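Local coordinates for protein C alpha-dehydrogenase (Sphingobium sp. SYK-6, PDB 4YAC) that binds NADH and, as a short-chain dehydrogenase, probably oxidises the alpha-carbon alcohol of lignin-derived aryl ethers with NAD as hydride acceptor, at residues I141-S146 and V182-P187. Sequence-based numbering, arbitrary orientation.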
loop_
_atom_site.group_PDB
_atom_site.type_symbol
_atom_site.label_atom_id
_atom_site.label_comp_id
_atom_site.label_asym_id
_atom_site.label_seq_id
_atom_site.Cartn_x
_atom_site.Cartn_y
_atom_site.Cartn_z
ATOM N N ILE A 141 -13.167 -1.370 -5.285
ATOM C CA ILE A 141 -12.318 -1.935 -4.252
ATOM C C ILE A 141 -12.688 -1.253 -2.946
ATOM O O ILE A 141 -12.687 -0.022 -2.858
ATOM C CB ILE A 141 -10.819 -1.748 -4.567
ATOM C CG1 ILE A 141 -10.408 -2.688 -5.698
ATOM C CG2 ILE A 141 -9.959 -2.036 -3.330
ATOM C CD1 ILE A 141 -9.035 -2.395 -6.282
ATOM N N THR A 142 -13.038 -2.059 -1.947
ATOM C CA THR A 142 -13.313 -1.553 -0.607
ATOM C C THR A 142 -12.075 -1.731 0.245
ATOM O O THR A 142 -11.716 -2.850 0.614
ATOM C CB THR A 142 -14.506 -2.270 0.050
ATOM O OG1 THR A 142 -15.653 -2.177 -0.807
ATOM C CG2 THR A 142 -14.838 -1.652 1.406
ATOM N N ALA A 143 -11.414 -0.618 0.534
ATOM C CA ALA A 143 -10.240 -0.622 1.390
ATOM C C ALA A 143 -10.658 -0.198 2.795
ATOM O O ALA A 143 -11.414 -0.908 3.450
ATOM C CB ALA A 143 -9.167 0.294 0.828
ATOM N N SER A 144 -10.195 0.969 3.234
ATOM C CA SER A 144 -10.394 1.429 4.599
ATOM C C SER A 144 -9.695 2.770 4.756
ATOM O O SER A 144 -8.819 3.108 3.960
ATOM C CB SER A 144 -9.840 0.404 5.598
ATOM O OG SER A 144 -9.689 0.957 6.888
ATOM N N MET A 145 -10.061 3.539 5.778
ATOM C CA MET A 145 -9.306 4.748 6.080
ATOM C C MET A 145 -7.913 4.383 6.590
ATOM O O MET A 145 -7.040 5.244 6.692
ATOM C CB MET A 145 -10.046 5.616 7.098
ATOM C CG MET A 145 -11.175 6.443 6.497
ATOM S SD MET A 145 -10.644 7.518 5.143
ATOM C CE MET A 145 -9.364 8.494 5.932
ATOM N N SER A 146 -7.702 3.104 6.894
ATOM C CA SER A 146 -6.368 2.613 7.229
ATOM C C SER A 146 -5.452 2.622 6.009
ATOM O O SER A 146 -4.263 2.335 6.122
ATOM C CB SER A 146 -6.439 1.201 7.810
ATOM O OG SER A 146 -7.002 1.216 9.108
ATOM N N VAL A 182 -13.568 2.879 -12.101
ATOM C CA VAL A 182 -12.929 2.400 -10.885
ATOM C C VAL A 182 -13.362 3.256 -9.703
ATOM O O VAL A 182 -13.379 4.486 -9.795
ATOM C CB VAL A 182 -11.393 2.430 -10.998
ATOM C CG1 VAL A 182 -10.753 1.847 -9.748
ATOM C CG2 VAL A 182 -10.927 1.668 -12.228
ATOM N N SER A 183 -13.722 2.596 -8.604
ATOM C CA SER A 183 -14.044 3.274 -7.354
ATOM C C SER A 183 -13.280 2.659 -6.193
ATOM O O SER A 183 -13.116 1.440 -6.113
ATOM C CB SER A 183 -15.544 3.211 -7.064
ATOM O OG SER A 183 -16.286 3.918 -8.046
ATOM N N LEU A 184 -12.820 3.527 -5.297
ATOM C CA LEU A 184 -12.143 3.115 -4.078
ATOM C C LEU A 184 -12.909 3.634 -2.868
ATOM O O LEU A 184 -12.908 4.833 -2.587
ATOM C CB LEU A 184 -10.698 3.628 -4.060
ATOM C CG LEU A 184 -9.872 3.320 -2.812
ATOM C CD1 LEU A 184 -9.672 1.819 -2.644
ATOM C CD2 LEU A 184 -8.537 4.037 -2.906
ATOM N N LEU A 185 -13.571 2.717 -2.171
ATOM C CA LEU A 185 -14.304 3.035 -0.951
ATOM C C LEU A 185 -13.418 2.812 0.267
ATOM O O LEU A 185 -12.815 1.750 0.408
ATOM C CB LEU A 185 -15.565 2.175 -0.844
ATOM C CG LEU A 185 -16.355 2.271 0.464
ATOM C CD1 LEU A 185 -16.968 3.657 0.642
ATOM C CD2 LEU A 185 -17.420 1.188 0.516
ATOM N N CYS A 186 -13.353 3.812 1.141
ATOM C CA CYS A 186 -12.558 3.731 2.362
ATOM C C CYS A 186 -13.423 3.981 3.591
ATOM O O CYS A 186 -13.499 5.111 4.075
ATOM C CB CYS A 186 -11.410 4.740 2.327
ATOM S SG CYS A 186 -10.187 4.416 1.039
ATOM N N PRO A 187 -14.081 2.928 4.099
ATOM C CA PRO A 187 -14.887 3.072 5.316
ATOM C C PRO A 187 -14.036 3.425 6.527
ATOM O O PRO A 187 -12.837 3.144 6.529
ATOM C CB PRO A 187 -15.519 1.685 5.490
ATOM C CG PRO A 187 -15.400 1.023 4.155
ATOM C CD PRO A 187 -14.146 1.559 3.559
#
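Leu185 O takes the N-H of Ala143 at 2.8 Å, and the CA of Thr142 leans on the same oxygen in a longer C-H...O contact. Two residues earlier, Ile141 sits between Ser183 and Leu185: its N donates to Ser183 O at 2.9 Å while its O accepts from Leu185 N. CD1 of Leu184, its CG anti to the backbone N (chi1 178°), reaches over to this same carbonyl oxygen and packs on CG2 of Ile141 and CB of Ala143 (3.8 Å from Ala143 CB). On the other sheet face Thr142 and Leu185 lie alongside each other, CG2 to CD2, and Thr142 CG2 also meets Pro187 CG at 3.9 Å, the two side chains crossing nearly square. The hydroxyl of Thr142 bonds to Thr91, on the side of the next strand. These are neighbouring parallel strands of the Rossmann-type sheet, joined by a beta-alpha-beta crossover through helix 155-174, and the side chain of Thr142 is about 8 Å from the bound NADH. Past the strand ends the chains stay together: Met145 N donates to Pro187 O at 2.9 Å, tilted 25° from the carbonyl plane. Ser144 OG, anti to its own N (chi1 164°), accepts from Ser146 N in an ST turn, and Ser144 also touches Tyr157 and Lys161 of the crossover helix, consistent with the Ser-Tyr-Lys set of the SDR family. The doubly bent Met145 chain lays SD against CB of Cys186 (4.0 Å) and packs on Met270 of the second subunit.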